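Local coordinates for protein-L-isoaspartate(D-aspartate) O-methyltransferase (Sulfolobus tokodaii, PDB 1VBF) that methylates L-isoaspartyl residues in proteins, using S-adenosyl-L-methionine, probably as a step in the repair of damaged proteins, at the interface of chains A and B. Coordinates in Å, arbitrary orientation; residue numbers count along the deposited sequence, not the author numbering. Chains: chain A/B, 231aa long hypothetical protein-L-isoaspartate O-methyltransferase.

The interface of chains A and B. Residues chain A 145, 166-167, 204; chain B 145, 167, 204.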
ATOM      1  N   PRO A 145       4.351 -18.535 -14.472  1.00 27.41           N
ATOM      2  CA  PRO A 145       5.179 -17.322 -14.617  1.00 26.64           C
ATOM      3  C   PRO A 145       5.382 -16.935 -16.087  1.00 27.48           C
ATOM      4  O   PRO A 145       5.417 -15.755 -16.415  1.00 27.24           O
ATOM      5  CB  PRO A 145       6.507 -17.721 -13.969  1.00 26.70           C
ATOM      6  CG  PRO A 145       6.136 -18.815 -13.013  1.00 27.38           C
ATOM      7  CD  PRO A 145       5.107 -19.598 -13.782  1.00 27.17           C
ATOM      8  N   GLY A 166       0.593 -15.612 -15.843  1.00 41.00           N
ATOM      9  CA  GLY A 166       0.497 -14.360 -15.135  1.00 42.24           C
ATOM     10  C   GLY A 166       0.785 -14.461 -13.664  1.00 43.67           C
ATOM     11  O   GLY A 166       0.576 -15.492 -13.036  1.00 42.01           O
ATOM     12  N   VAL A 167       1.304 -13.365 -13.131  1.00 45.79           N
ATOM     13  CA  VAL A 167       1.625 -13.258 -11.722  1.00 47.22           C
ATOM     14  C   VAL A 167       0.481 -12.415 -11.249  1.00 48.68           C
ATOM     15  O   VAL A 167      -0.096 -11.670 -12.048  1.00 51.80           O
ATOM     16  CB  VAL A 167       2.897 -12.481 -11.516  1.00 46.71           C
ATOM     17  CG1 VAL A 167       3.212 -12.431 -10.049  1.00 50.15           C
ATOM     18  CG2 VAL A 167       4.018 -13.113 -12.312  1.00 45.34           C
ATOM     19  N   ASP A 204       8.509 -16.945  -6.086  1.00 40.61           N
ATOM     20  CA  ASP A 204       8.122 -15.891  -5.129  1.00 44.60           C
ATOM     21  C   ASP A 204       6.608 -15.978  -4.880  1.00 44.91           C
ATOM     22  O   ASP A 204       5.880 -16.484  -5.719  1.00 43.92           O
ATOM     23  CB  ASP A 204       8.504 -14.454  -5.592  1.00 46.25           C
ATOM     24  CG  ASP A 204       8.874 -14.358  -7.072  1.00 49.51           C
ATOM     25  OD1 ASP A 204       8.254 -15.030  -7.924  1.00 52.28           O
ATOM     26  OD2 ASP A 204       9.787 -13.570  -7.394  1.00 50.47           O
TER
ATOM     27  N   PRO B 145      11.261 -15.147 -14.976  1.00 30.66           N
ATOM     28  CA  PRO B 145      10.095 -15.518 -14.171  1.00 30.09           C
ATOM     29  C   PRO B 145      10.338 -16.828 -13.425  1.00 30.58           C
ATOM     30  O   PRO B 145       9.805 -17.044 -12.347  1.00 29.78           O
ATOM     31  CB  PRO B 145       8.988 -15.641 -15.210  1.00 31.28           C
ATOM     32  CG  PRO B 145       9.478 -14.761 -16.367  1.00 31.01           C
ATOM     33  CD  PRO B 145      10.929 -15.080 -16.409  1.00 29.51           C
ATOM     34  N   VAL B 167       9.802 -12.393 -10.129  1.00 39.17           N
ATOM     35  CA  VAL B 167       8.909 -11.412 -10.734  1.00 39.23           C
ATOM     36  C   VAL B 167       9.034 -10.361  -9.621  1.00 40.58           C
ATOM     37  O   VAL B 167       9.556 -10.669  -8.545  1.00 42.82           O
ATOM     38  CB  VAL B 167       7.471 -11.976 -10.855  1.00 37.81           C
ATOM     39  CG1 VAL B 167       7.433 -13.029 -11.923  1.00 35.62           C
ATOM     40  CG2 VAL B 167       7.028 -12.600  -9.552  1.00 36.45           C
ATOM     41  N   ASP B 204       3.456 -10.329 -18.289  1.00 41.27           N
ATOM     42  CA  ASP B 204       2.666  -9.275 -17.648  1.00 43.39           C
ATOM     43  C   ASP B 204       3.588  -8.318 -16.883  1.00 44.67           C
ATOM     44  O   ASP B 204       4.744  -8.641 -16.638  1.00 44.40           O
ATOM     45  CB  ASP B 204       1.574  -9.873 -16.738  1.00 44.45           C
ATOM     46  CG  ASP B 204       2.104 -10.880 -15.736  1.00 46.51           C
ATOM     47  OD1 ASP B 204       3.148 -11.505 -16.006  1.00 49.11           O
ATOM     48  OD2 ASP B 204       1.458 -11.075 -14.680  1.00 47.70           O
TER
HETATM   49  O   HOH W   1       8.766 -17.012  -9.594  1.00 42.28           O
HETATM   50  O   HOH W   2       5.009 -13.414 -16.960  1.00 61.47           O
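Two carboxylates, A:Asp204 and B:Asp204, each reach over the subunit boundary to a Val167 loop. B:Asp204 has A:Gly166 CA over one face, while OD2, at its edge, accepts a nearly straight hydrogen bond from A:Val167 N (2.8 Å, 168° at the hydrogen). In the twin, B:Val167 N meets A:Asp204 OD2 at 3.0 Å, more bent at 138°; both donors arrive on the syn side, tilted from the carboxylate plane. The face of A:Asp204 on that donor's side is covered by methyl CG2 of B:Val167, 3.6 Å from carboxylate carbon CG. The B:Val167 torsion (chi1 -71°) sets CG2 between backbone N and carbonyl carbon, turned toward that face, and sends CG1 to A:Val167 CG2, where the valines meet tip to tip (3.4 Å). Water 1, 2.6 Å from A:Asp204 OD1, also bonds B:Pro145 O; its twin through water 2 is less certain. To one side of the valine pair the prolines touch, A:Pro145 CB to B:Pro145 CB at 3.5 Å. An alanine in place of A:Asp204 would probably leave B:Val167 N without its acceptor, strip the cover from the CG2 methyl and let water 1 drift. All these residues lie in loops gathered round the two-fold, valines and prolines meeting across it, aspartates to either side: Pro145 before helix 149-153, Val167 between strands 159-165 and 171-177, and Asp204 leading into helix 209-219, the likely coiled-coil segment of the oligomer.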